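Tae4 (PDB 6IJF) probably cleaves the peptide stems of peptidoglycan in rival bacteria, as a type VI secretion amidase effector. Local coordinates at residues T8-Y13 / H20-S25; F30-W35 / F56-I61; I50-A55 / G131-V136; A106-G111 / C149-E154; A88-M91 / S95-G98. All coordinates share one frame; numbering follows the deposited sequence.

Contact 1 of 5, residues T8-Y13 / H20-S25; sequences TLYSNY and HPNYLS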
# COMPACT_ATOMS: atom_id res chain seq x y z
N THR C 8 20.55 18.97 12.80
CA THR C 8 21.70 19.19 11.88
C THR C 8 21.93 17.91 11.08
O THR C 8 22.03 17.98 9.85
CB THR C 8 22.96 19.62 12.65
OG1 THR C 8 22.65 20.84 13.31
CG2 THR C 8 24.16 19.78 11.76
N LEU C 9 22.01 16.77 11.76
CA LEU C 9 22.22 15.45 11.13
C LEU C 9 21.15 15.20 10.06
O LEU C 9 21.53 14.85 8.92
CB LEU C 9 22.14 14.41 12.24
CG LEU C 9 22.61 13.02 11.82
CD1 LEU C 9 24.08 13.04 11.39
CD2 LEU C 9 22.38 12.05 12.98
N TYR C 10 19.88 15.43 10.39
CA TYR C 10 18.72 15.18 9.51
C TYR C 10 18.76 16.10 8.29
O TYR C 10 18.58 15.65 7.13
CB TYR C 10 17.42 15.35 10.29
CG TYR C 10 16.20 14.79 9.59
CD1 TYR C 10 15.47 15.54 8.68
CD2 TYR C 10 15.78 13.50 9.86
CE1 TYR C 10 14.34 15.02 8.06
CE2 TYR C 10 14.66 12.97 9.24
CZ TYR C 10 13.95 13.72 8.33
OH TYR C 10 12.88 13.12 7.73
N SER C 11 19.01 17.39 8.53
CA SER C 11 19.15 18.41 7.45
C SER C 11 20.25 17.98 6.47
O SER C 11 20.18 18.39 5.30
CB SER C 11 19.46 19.78 8.01
OG SER C 11 20.83 19.86 8.42
N ASN C 12 21.26 17.22 6.91
CA ASN C 12 22.40 16.80 6.03
C ASN C 12 22.17 15.44 5.37
O ASN C 12 23.08 14.98 4.62
CB ASN C 12 23.69 16.82 6.84
CG ASN C 12 24.21 18.23 7.06
OD1 ASN C 12 24.77 18.55 8.12
ND2 ASN C 12 24.07 19.06 6.04
N TYR C 13 21.05 14.77 5.63
CA TYR C 13 20.82 13.37 5.18
C TYR C 13 20.19 13.36 3.79
O TYR C 13 19.10 13.92 3.59
CB TYR C 13 19.98 12.59 6.20
CG TYR C 13 19.62 11.20 5.74
CD1 TYR C 13 20.48 10.13 5.89
CD2 TYR C 13 18.41 10.96 5.10
CE1 TYR C 13 20.16 8.87 5.45
CE2 TYR C 13 18.05 9.68 4.69
CZ TYR C 13 18.94 8.63 4.84
OH TYR C 13 18.60 7.40 4.34
N HIS C 20 10.32 12.32 -0.06
CA HIS C 20 11.00 13.05 1.04
C HIS C 20 11.59 14.35 0.53
O HIS C 20 12.13 14.39 -0.56
CB HIS C 20 12.09 12.17 1.66
CG HIS C 20 12.64 12.69 2.94
ND1 HIS C 20 13.68 13.60 2.98
CD2 HIS C 20 12.30 12.42 4.22
CE1 HIS C 20 13.94 13.89 4.24
NE2 HIS C 20 13.12 13.15 5.02
N PRO C 21 11.54 15.45 1.31
CA PRO C 21 12.14 16.72 0.86
C PRO C 21 13.64 16.63 0.50
O PRO C 21 14.08 17.37 -0.33
CB PRO C 21 12.02 17.63 2.09
CG PRO C 21 10.93 17.04 2.94
CD PRO C 21 10.91 15.55 2.63
N ASN C 22 14.39 15.71 1.11
CA ASN C 22 15.85 15.56 0.89
C ASN C 22 16.14 14.41 -0.08
O ASN C 22 17.28 13.91 -0.02
CB ASN C 22 16.63 15.23 2.16
CG ASN C 22 16.60 16.30 3.24
OD1 ASN C 22 16.41 17.47 2.93
ND2 ASN C 22 16.81 15.90 4.49
N TYR C 23 15.17 13.99 -0.92
CA TYR C 23 15.42 12.93 -1.94
C TYR C 23 16.63 13.29 -2.81
O TYR C 23 16.73 14.39 -3.36
CB TYR C 23 14.23 12.69 -2.87
CG TYR C 23 14.47 11.71 -4.00
CD1 TYR C 23 14.81 10.38 -3.76
CD2 TYR C 23 14.31 12.09 -5.33
CE1 TYR C 23 15.01 9.48 -4.80
CE2 TYR C 23 14.50 11.20 -6.38
CZ TYR C 23 14.84 9.88 -6.12
OH TYR C 23 15.01 8.98 -7.14
N LEU C 24 17.47 12.29 -3.05
CA LEU C 24 18.59 12.32 -4.00
C LEU C 24 18.75 10.90 -4.54
O LEU C 24 18.91 9.99 -3.70
CB LEU C 24 19.80 12.83 -3.20
CG LEU C 24 20.95 13.43 -4.00
CD1 LEU C 24 20.48 14.71 -4.69
CD2 LEU C 24 22.16 13.67 -3.10
N SER C 25 18.54 10.69 -5.85
CA SER C 25 18.62 9.38 -6.53
C SER C 25 20.02 8.79 -6.34
O SER C 25 20.97 9.56 -6.02
CB SER C 25 18.32 9.50 -8.01
OG SER C 25 19.36 10.23 -8.63
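Tyr10, on the last turn of helix 6-11, meets His20 from the loop that leads toward helix 26-33, the two side chains approaching from opposite directions. With CG of Tyr10 anti to its own N (chi1 -166°), the ring leaves the helix toward that loop. Followed outward from CB, the contacts begin at the ring: CD1 passes 4.4 Å from ND2 of Asn22; CE1 lies 3.8 Å from NE2 of His20; and the hydroxyl, at the tip, makes the polar link. Tyr10 OH and His20 NE2 are 2.7 Å apart in a nearly straight hydrogen bond (172°), either partner a possible donor. The oxygen arrives at the imidazole edge, close to its plane, while the two rings are inclined to each other at 52°. The second imidazole nitrogen is used as well: ND1 of His20 accepts the backbone N of Asn22 at 2.9 Å, so both ring nitrogens are engaged, which limits rotation of the imidazole. Asn22 itself brings CB to 3.1 Å from the carbonyl O of Tyr13, just past the helix. Arg137 makes a cation-pi contact with Tyr10, and a basic side chain of another protein chain packs on His20. The arrangement is a side-chain tie between a helix end and a type I beta turn, His20 to Tyr23, in which the side chain of the first residue, through ND1, accepts the backbone N-H of the third.

Contact 2 of 5, residues F30-W35 / F56-I61; sequences FTEIGW and FVKSGI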
# COMPACT_ATOMS: atom_id res chain seq x y z
N PHE C 30 25.80 9.52 -5.98
CA PHE C 30 27.14 9.03 -6.38
C PHE C 30 27.85 10.16 -7.13
O PHE C 30 29.07 10.31 -6.95
CB PHE C 30 27.01 7.74 -7.19
CG PHE C 30 26.78 6.48 -6.39
CD1 PHE C 30 26.32 6.53 -5.09
CD2 PHE C 30 26.98 5.24 -6.97
CE1 PHE C 30 26.07 5.36 -4.38
CE2 PHE C 30 26.75 4.08 -6.26
CZ PHE C 30 26.30 4.13 -4.96
N THR C 31 27.12 10.95 -7.94
CA THR C 31 27.74 12.12 -8.64
C THR C 31 28.27 13.10 -7.60
O THR C 31 29.42 13.53 -7.73
CB THR C 31 26.78 12.77 -9.64
OG1 THR C 31 26.40 11.73 -10.55
CG2 THR C 31 27.44 13.91 -10.41
N GLU C 32 27.50 13.41 -6.56
CA GLU C 32 27.93 14.45 -5.60
C GLU C 32 29.29 14.05 -5.01
O GLU C 32 30.12 14.94 -4.83
CB GLU C 32 26.89 14.70 -4.50
CG GLU C 32 27.31 15.78 -3.53
CD GLU C 32 26.30 16.09 -2.45
OE1 GLU C 32 25.10 15.78 -2.67
OE2 GLU C 32 26.69 16.71 -1.42
N ILE C 33 29.49 12.76 -4.72
CA ILE C 33 30.68 12.29 -3.96
C ILE C 33 31.75 11.73 -4.90
O ILE C 33 32.82 11.33 -4.39
CB ILE C 33 30.30 11.28 -2.86
CG1 ILE C 33 29.69 9.99 -3.42
CG2 ILE C 33 29.39 11.95 -1.84
CD1 ILE C 33 29.50 8.92 -2.37
N GLY C 34 31.50 11.72 -6.20
CA GLY C 34 32.54 11.37 -7.20
C GLY C 34 32.60 9.87 -7.43
O GLY C 34 33.67 9.39 -7.82
N TRP C 35 31.50 9.16 -7.25
CA TRP C 35 31.44 7.68 -7.43
C TRP C 35 30.64 7.34 -8.68
O TRP C 35 29.98 6.27 -8.66
CB TRP C 35 30.82 7.01 -6.22
CG TRP C 35 31.61 7.10 -4.96
CD1 TRP C 35 32.65 7.93 -4.65
CD2 TRP C 35 31.38 6.29 -3.80
NE1 TRP C 35 33.08 7.69 -3.37
CE2 TRP C 35 32.31 6.69 -2.83
CE3 TRP C 35 30.47 5.27 -3.50
CZ2 TRP C 35 32.36 6.10 -1.57
CZ3 TRP C 35 30.53 4.68 -2.26
CH2 TRP C 35 31.46 5.09 -1.31
N PHE C 56 26.57 12.30 8.69
CA PHE C 56 27.55 12.50 9.80
C PHE C 56 28.70 13.41 9.32
O PHE C 56 28.95 14.45 9.97
CB PHE C 56 28.03 11.16 10.36
CG PHE C 56 27.12 10.61 11.43
CD1 PHE C 56 27.20 11.08 12.72
CD2 PHE C 56 26.12 9.70 11.13
CE1 PHE C 56 26.35 10.60 13.72
CE2 PHE C 56 25.26 9.23 12.11
CZ PHE C 56 25.40 9.67 13.41
N VAL C 57 29.34 13.05 8.22
CA VAL C 57 30.47 13.83 7.64
C VAL C 57 30.05 15.29 7.49
O VAL C 57 30.77 16.15 7.98
CB VAL C 57 30.91 13.25 6.30
CG1 VAL C 57 31.82 14.21 5.56
CG2 VAL C 57 31.57 11.91 6.49
N LYS C 58 28.90 15.57 6.87
CA LYS C 58 28.49 16.98 6.60
C LYS C 58 28.15 17.68 7.91
O LYS C 58 28.13 18.94 7.92
CB LYS C 58 27.31 17.02 5.63
CG LYS C 58 27.71 16.70 4.20
CD LYS C 58 26.59 16.99 3.25
CE LYS C 58 26.95 16.56 1.85
NZ LYS C 58 25.89 16.99 0.91
N SER C 59 27.90 16.92 8.98
CA SER C 59 27.62 17.50 10.32
C SER C 59 28.94 17.62 11.10
O SER C 59 28.87 17.93 12.27
CB SER C 59 26.57 16.70 11.07
OG SER C 59 25.40 16.54 10.29
N GLY C 60 30.08 17.34 10.47
CA GLY C 60 31.42 17.54 11.07
C GLY C 60 31.88 16.33 11.86
O GLY C 60 32.79 16.48 12.68
N ILE C 61 31.31 15.16 11.61
CA ILE C 61 31.68 13.90 12.31
C ILE C 61 32.21 12.93 11.25
O ILE C 61 31.41 12.41 10.46
CB ILE C 61 30.49 13.33 13.10
CG1 ILE C 61 29.84 14.38 14.00
CG2 ILE C 61 30.89 12.08 13.88
CD1 ILE C 61 28.65 13.88 14.78
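Where Glu32 and Lys58 meet, two helices bring their last turns near each other and each then ends in a Schellman motif, with Gly34 and Gly60 at positive phi and, in the second, Ile61 N bonded to Phe56 O at 3.0 Å. The backbones stay well apart, and the gap is crossed by two long side chains that come from opposite directions. Glu32 leaves its helix with CG anti to the backbone N (chi1 -179°) and runs on extended to the carboxylate. Lys58 is likewise stretched beyond CG, all its outer torsions near 180°, which carries the ammonium to the far end of its reach. There NZ donates to OE2 of Glu32 in a salt bridge; the modelled 2.5 Å between these two atoms is shorter than usual, so the exact length is doubtful. The other oxygen, OE1, stays 3.9 Å from NZ, so the grip is one-sided rather than bidentate. Leu24 packs against Glu32 from the loop before its helix. This bridge lies at the surface, joining helix 26-33 near its C-terminal part to the last turn of helix 48-58, while Ile33 packs on Ile50 and Ile54 of helix 48-58, and Phe56 and Ser59 touch helix 6-11.

Contact 3 of 5, residues I50-A55 / G131-V136; sequences IRVSIA and GHIDLV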
# COMPACT_ATOMS: atom_id res chain seq x y z
N ILE C 50 26.00 4.54 3.05
CA ILE C 50 26.55 5.75 2.35
C ILE C 50 25.76 7.00 2.78
O ILE C 50 26.36 8.03 3.15
CB ILE C 50 26.50 5.57 0.82
CG1 ILE C 50 27.33 4.37 0.38
CG2 ILE C 50 26.93 6.83 0.11
CD1 ILE C 50 27.02 3.91 -1.04
N ARG C 51 24.43 6.91 2.75
CA ARG C 51 23.56 8.08 3.03
C ARG C 51 23.75 8.48 4.50
O ARG C 51 23.90 9.69 4.78
CB ARG C 51 22.11 7.75 2.65
CG ARG C 51 21.94 7.53 1.16
CD ARG C 51 20.55 7.04 0.78
NE ARG C 51 20.43 6.84 -0.65
CZ ARG C 51 20.12 7.80 -1.52
NH1 ARG C 51 19.93 9.04 -1.10
NH2 ARG C 51 19.97 7.50 -2.80
N VAL C 52 23.79 7.52 5.43
CA VAL C 52 23.99 7.86 6.87
C VAL C 52 25.42 8.39 7.09
O VAL C 52 25.56 9.41 7.84
CB VAL C 52 23.62 6.69 7.80
CG1 VAL C 52 24.05 7.01 9.24
CG2 VAL C 52 22.13 6.39 7.75
N SER C 53 26.43 7.79 6.47
CA SER C 53 27.85 8.30 6.53
C SER C 53 27.90 9.78 6.13
O SER C 53 28.44 10.60 6.89
CB SER C 53 28.77 7.50 5.65
OG SER C 53 28.85 6.16 6.04
N ILE C 54 27.26 10.14 5.02
CA ILE C 54 27.28 11.53 4.47
C ILE C 54 26.63 12.50 5.46
O ILE C 54 27.20 13.59 5.70
CB ILE C 54 26.63 11.57 3.09
CG1 ILE C 54 27.55 10.90 2.08
CG2 ILE C 54 26.27 12.99 2.69
CD1 ILE C 54 26.89 10.51 0.79
N ALA C 55 25.50 12.10 6.06
CA ALA C 55 24.82 12.92 7.07
C ALA C 55 25.81 13.28 8.20
O ALA C 55 25.86 14.48 8.62
CB ALA C 55 23.59 12.22 7.58
N GLY C 131 21.10 -5.53 6.67
CA GLY C 131 19.86 -4.83 7.03
C GLY C 131 19.92 -3.38 6.60
O GLY C 131 20.56 -3.10 5.57
N HIS C 132 19.20 -2.51 7.29
CA HIS C 132 18.95 -1.12 6.86
C HIS C 132 19.29 -0.21 8.03
O HIS C 132 18.86 -0.49 9.16
CB HIS C 132 17.50 -0.95 6.40
CG HIS C 132 17.18 0.44 5.94
ND1 HIS C 132 17.72 0.95 4.79
CD2 HIS C 132 16.40 1.40 6.48
CE1 HIS C 132 17.29 2.19 4.63
NE2 HIS C 132 16.45 2.49 5.64
N ILE C 133 20.04 0.85 7.75
CA ILE C 133 20.31 1.91 8.75
C ILE C 133 19.80 3.24 8.21
O ILE C 133 19.85 3.46 6.97
CB ILE C 133 21.81 1.92 9.11
CG1 ILE C 133 22.05 2.76 10.34
CG2 ILE C 133 22.67 2.32 7.90
CD1 ILE C 133 23.42 2.55 10.95
N ASP C 134 19.26 4.07 9.10
CA ASP C 134 18.45 5.22 8.66
C ASP C 134 18.33 6.17 9.85
O ASP C 134 18.81 5.83 10.94
CB ASP C 134 17.06 4.76 8.16
CG ASP C 134 16.42 5.65 7.11
OD1 ASP C 134 16.70 6.86 7.10
OD2 ASP C 134 15.72 5.11 6.25
N LEU C 135 17.73 7.33 9.61
CA LEU C 135 17.32 8.29 10.65
C LEU C 135 15.82 8.18 10.83
O LEU C 135 15.09 7.99 9.85
CB LEU C 135 17.67 9.73 10.24
CG LEU C 135 19.14 9.99 9.88
CD1 LEU C 135 19.39 11.45 9.67
CD2 LEU C 135 20.09 9.42 10.93
N VAL C 136 15.37 8.30 12.06
CA VAL C 136 13.93 8.10 12.36
C VAL C 136 13.45 9.27 13.21
O VAL C 136 14.23 9.76 14.05
CB VAL C 136 13.70 6.73 13.02
CG1 VAL C 136 14.43 6.56 14.34
CG2 VAL C 136 12.19 6.45 13.18
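Val52 faces strand 131-137 from the middle of helix 48-58 and makes the closest approach of the two segments with a single methyl group. With chi1 at 171°, CG2 lies anti to the carbonyl carbon, beside the backbone N, and this is the branch that meets the strand: it rests 3.8 Å from the carbonyl O of Ile133, 3.9 Å from N of Asp134 and 4.1 Å from CG2 of Ile133. No hydrogen bond crosses here; this is a buried van der Waals contact of a methyl with a peptide link and an isoleucine branch. Around this first shell, Ala55 and Leu135 approach one another one helical turn along, and Leu87 of helix 84-92 packs on both Val52 and Ile133.

CB of Asp134 points away from the helix, and the polar partners of its carboxylate form the next layer. His132 NE2 donates to OD2 of Asp134 at 2.8 Å (157°); the oxygen is in the imidazole plane, but the imidazole nitrogen stands 31° out of the carboxylate plane, on the anti side. OD1 of Asp134 accepts the N of Leu135 at 2.8 Å through its anti lone pair. Further out, the backbone N atoms of Ser147 and Ala148 also bond to OD2, which therefore has three donors, and Tyr150 meets the imidazole edge-to-face. With Cys48 at the start of the helix, Cys48, His132 and Asp134 are placed as in a Cys-His-Asp triad, probably the active site, consistent with the papain-like cysteine peptidase fold of the clan.

Contact 4 of 5, residues A106-G111 / C149-E154; sequences ATARNG and CYYNSE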
# COMPACT_ATOMS: atom_id res chain seq x y z
N ALA C 106 7.45 -5.91 17.40
CA ALA C 106 6.22 -5.61 18.16
C ALA C 106 6.48 -4.49 19.18
O ALA C 106 5.47 -3.92 19.66
CB ALA C 106 5.65 -6.84 18.84
N THR C 107 7.75 -4.13 19.48
CA THR C 107 8.07 -3.12 20.52
C THR C 107 8.75 -1.85 19.98
O THR C 107 8.74 -0.84 20.70
CB THR C 107 8.90 -3.73 21.64
OG1 THR C 107 10.09 -4.34 21.14
CG2 THR C 107 8.08 -4.76 22.40
N ALA C 108 9.29 -1.85 18.76
CA ALA C 108 10.12 -0.72 18.28
C ALA C 108 9.31 0.57 18.21
O ALA C 108 9.89 1.62 18.51
CB ALA C 108 10.79 -1.05 16.97
N ARG C 109 8.04 0.55 17.82
CA ARG C 109 7.27 1.82 17.64
C ARG C 109 7.08 2.52 19.00
O ARG C 109 7.37 3.74 19.09
CB ARG C 109 5.93 1.61 16.93
CG ARG C 109 5.21 2.91 16.61
CD ARG C 109 3.77 2.70 16.24
NE ARG C 109 2.96 2.42 17.40
CZ ARG C 109 2.50 1.23 17.74
NH1 ARG C 109 2.71 0.15 17.00
NH2 ARG C 109 1.76 1.12 18.83
N ASN C 110 6.63 1.79 20.03
CA ASN C 110 6.43 2.37 21.39
C ASN C 110 7.78 2.58 22.08
O ASN C 110 7.90 3.57 22.84
CB ASN C 110 5.51 1.50 22.23
CG ASN C 110 4.05 1.69 21.86
OD1 ASN C 110 3.68 2.68 21.23
ND2 ASN C 110 3.22 0.74 22.23
N GLY C 111 8.77 1.73 21.81
CA GLY C 111 10.16 1.91 22.27
C GLY C 111 10.78 3.24 21.84
O GLY C 111 11.29 3.95 22.70
N CYS C 149 11.53 2.17 6.53
CA CYS C 149 11.50 1.40 7.80
C CYS C 149 11.31 -0.08 7.44
O CYS C 149 10.62 -0.38 6.44
CB CYS C 149 10.41 1.91 8.75
SG CYS C 149 8.80 1.66 8.00
N TYR C 150 11.91 -1.00 8.19
CA TYR C 150 11.83 -2.47 7.94
C TYR C 150 11.50 -3.17 9.25
O TYR C 150 12.35 -3.81 9.87
CB TYR C 150 13.13 -3.00 7.34
CG TYR C 150 13.30 -2.64 5.90
CD1 TYR C 150 12.70 -3.40 4.90
CD2 TYR C 150 14.04 -1.53 5.53
CE1 TYR C 150 12.87 -3.09 3.57
CE2 TYR C 150 14.20 -1.21 4.20
CZ TYR C 150 13.63 -1.99 3.21
OH TYR C 150 13.76 -1.63 1.91
N TYR C 151 10.27 -3.00 9.73
CA TYR C 151 9.80 -3.65 10.97
C TYR C 151 9.69 -5.16 10.76
O TYR C 151 9.60 -5.86 11.75
CB TYR C 151 8.48 -3.04 11.44
CG TYR C 151 8.59 -1.77 12.22
CD1 TYR C 151 9.02 -0.58 11.63
CD2 TYR C 151 8.17 -1.71 13.54
CE1 TYR C 151 9.09 0.59 12.35
CE2 TYR C 151 8.21 -0.54 14.25
CZ TYR C 151 8.66 0.62 13.66
OH TYR C 151 8.71 1.78 14.38
N ASN C 152 9.89 -5.67 9.54
CA ASN C 152 9.93 -7.14 9.30
C ASN C 152 11.29 -7.70 9.74
O ASN C 152 11.49 -8.90 9.59
CB ASN C 152 9.57 -7.50 7.84
CG ASN C 152 10.50 -6.93 6.79
OD1 ASN C 152 11.02 -5.83 6.95
ND2 ASN C 152 10.69 -7.65 5.70
N SER C 153 12.16 -6.90 10.34
CA SER C 153 13.53 -7.31 10.72
C SER C 153 13.50 -8.10 12.03
O SER C 153 12.52 -8.00 12.78
CB SER C 153 14.47 -6.11 10.75
OG SER C 153 14.27 -5.33 11.91
N GLU C 154 14.57 -8.84 12.30
CA GLU C 154 14.75 -9.70 13.52
C GLU C 154 14.91 -8.82 14.77
O GLU C 154 14.21 -9.07 15.78
CB GLU C 154 15.95 -10.61 13.32
CG GLU C 154 16.26 -11.50 14.51
CD GLU C 154 17.39 -12.49 14.25
OE1 GLU C 154 18.46 -12.05 13.78
OE2 GLU C 154 17.21 -13.71 14.53
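Tyr151 reaches from a type I beta turn, Tyr150 to Ser153, to the first turn of helix 108-112, and nearly all of the contact is made by the far half of its ring. The compact part is CE2 and the hydroxyl. CE2 lies 3.8 Å from CB of Ala108, which points at the tyrosine, and 3.7 Å from the backbone N of Arg109; that nitrogen is in the plane of the ring, at its edge, whereas the alanine methyl comes in obliquely. OH lies 3.6 Å from CA and 3.8 Å from CB of Arg109, so the phenol end rests against the start of the arginine side chain without a bond to it. CG of Tyr151 is anti to its own carbonyl carbon (chi1 -82°), which swings the ring out of the turn and across to the helix. The hydroxyl finds its hydrogen bond at Thr143 OG1, and the side chain also touches Phe121 of strand 116-122.

The loose side begins just beyond CB of Arg109. Its chain bends at chi3 (75°) and leads the guanidinium away from the tyrosine, where NH1 is hydrogen-bonded to the backbone of another protein chain. An apolar side chain of that chain also packs on Tyr151, so the border of the contact is part of a protein interface. No hydrogen bond joins the two segments. What remains is an aromatic side chain that links the short helix 108-112, between strands 101-103 and 116-122 of the antiparallel sheet, to a turn in the loop between strands 144-145 and 155-160, which contains Cys149 of the Cys145-Cys149 disulfide.

Contact 5 of 5, residues A88-M91 / S95-G98; sequences ATLM and SYLG. With SO4 (sulfate ion), chain F.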
# COMPACT_ATOMS: atom_id res chain seq x y z
N ALA C 88 26.80 0.04 11.59
CA ALA C 88 26.02 -0.15 12.84
C ALA C 88 26.98 -0.49 14.00
O ALA C 88 26.85 0.07 15.08
CB ALA C 88 25.01 -1.26 12.64
N THR C 89 27.97 -1.35 13.73
CA THR C 89 29.09 -1.69 14.66
C THR C 89 29.83 -0.41 15.09
O THR C 89 29.99 -0.18 16.29
CB THR C 89 30.01 -2.71 13.98
OG1 THR C 89 29.18 -3.85 13.71
CG2 THR C 89 31.20 -3.08 14.84
N LEU C 90 30.23 0.43 14.14
CA LEU C 90 30.96 1.67 14.43
C LEU C 90 30.12 2.59 15.30
O LEU C 90 30.66 3.20 16.25
CB LEU C 90 31.31 2.34 13.10
CG LEU C 90 32.07 3.66 13.19
CD1 LEU C 90 33.15 3.67 12.13
CD2 LEU C 90 31.14 4.85 13.02
N MET C 91 28.83 2.72 14.98
CA MET C 91 27.94 3.66 15.70
C MET C 91 27.83 3.23 17.16
O MET C 91 27.59 4.13 18.01
CB MET C 91 26.53 3.69 15.07
CG MET C 91 26.44 4.55 13.79
SD MET C 91 26.87 6.25 14.13
CE MET C 91 27.72 6.72 12.62
N SER C 95 32.81 6.07 21.44
CA SER C 95 33.26 7.35 20.83
C SER C 95 32.25 7.84 19.79
O SER C 95 32.39 9.00 19.36
CB SER C 95 34.65 7.28 20.23
OG SER C 95 34.71 6.24 19.28
N TYR C 96 31.34 7.00 19.28
CA TYR C 96 30.25 7.47 18.39
C TYR C 96 28.97 7.61 19.22
O TYR C 96 28.90 8.58 20.00
CB TYR C 96 30.16 6.58 17.14
CG TYR C 96 31.22 6.91 16.12
CD1 TYR C 96 31.06 7.98 15.25
CD2 TYR C 96 32.39 6.18 16.05
CE1 TYR C 96 32.03 8.29 14.31
CE2 TYR C 96 33.39 6.50 15.13
CZ TYR C 96 33.20 7.55 14.25
OH TYR C 96 34.14 7.87 13.33
N LEU C 97 28.00 6.71 19.07
CA LEU C 97 26.66 6.86 19.71
C LEU C 97 26.54 6.00 20.97
O LEU C 97 25.59 6.27 21.76
CB LEU C 97 25.60 6.49 18.67
CG LEU C 97 24.95 7.61 17.87
CD1 LEU C 97 25.93 8.69 17.48
CD2 LEU C 97 24.21 7.05 16.66
N GLY C 98 27.42 5.02 21.14
CA GLY C 98 27.37 4.10 22.29
C GLY C 98 26.30 3.02 22.12
O GLY C 98 25.89 2.78 20.96
S SO4 F . 36.03 3.14 20.98
O1 SO4 F . 37.17 3.12 21.87
O2 SO4 F . 34.94 3.83 21.62
O3 SO4 F . 36.39 3.82 19.76
O4 SO4 F . 35.62 1.79 20.71
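Leu90 pushes its CD2 methyl onto the face of the Tyr96 ring, and the fit is almost exactly central: the carbon is 3.4 Å from the ring centroid and only 8° off the normal, a CH-pi contact. Leucine and tyrosine cross obliquely, and CG of Leu90, 3.7 Å from Tyr96 CE2, broadens the bump toward the rim. Beside it Met91 curls. Its chain is bent at chi2 (-60°) and again at chi3, which lays SD alongside Leu97, 3.8 Å from CD2, the two side chains pointing the same way. The ring takes Leu90 on its face, and CE of Met91 comes only loosely and obliquely near it.

The polar thread is the carbonyl of Met91, whose O accepts Leu97 N at 2.8 Å and, weakly, Gly98 N; CB of Leu97 sits 3.2 Å from the same oxygen. Farther out, Tyr96 OH bonds to Asn62 O and Val64 N. A sulfate ion, probably from the crystallisation liquor, takes the backbone N of Ser95 on its O2 at 3.1 Å and Ser95 OG on its O3 at 3.0 Å, with Thr94 and Arg93 as further partners. The chemistry implies that the chain's return after helix 84-92 is held mainly by apolar shape and a shared carbonyl at the helix end, while the sulfate at exposed Ser95 is probably a crystallisation artefact and implies no natural ligand.

Contact 3 lies about 1 Å from the centre of the chain (centre to centre), without a hydrogen bond between its segments, whereas contact 2, at the surface, is a single salt bridge. Both use helix 48-58; Ile50 packs on Phe30, Ile33 and Trp35, and Ile54 on Ile33. Contact 1 is partly buried and polar; its Tyr13 and Leu24 touch Arg51 of contact 3. Contacts 5 and 4 are mostly buried though their centres lie about 12 Å and 16 Å from that of the chain. Contact 5, mainly apolar, meets contact 2 where Phe56 touches Met91 and Leu97; contact 4 lacks a hydrogen bond and reaches contact 3 through Tyr150 and His132.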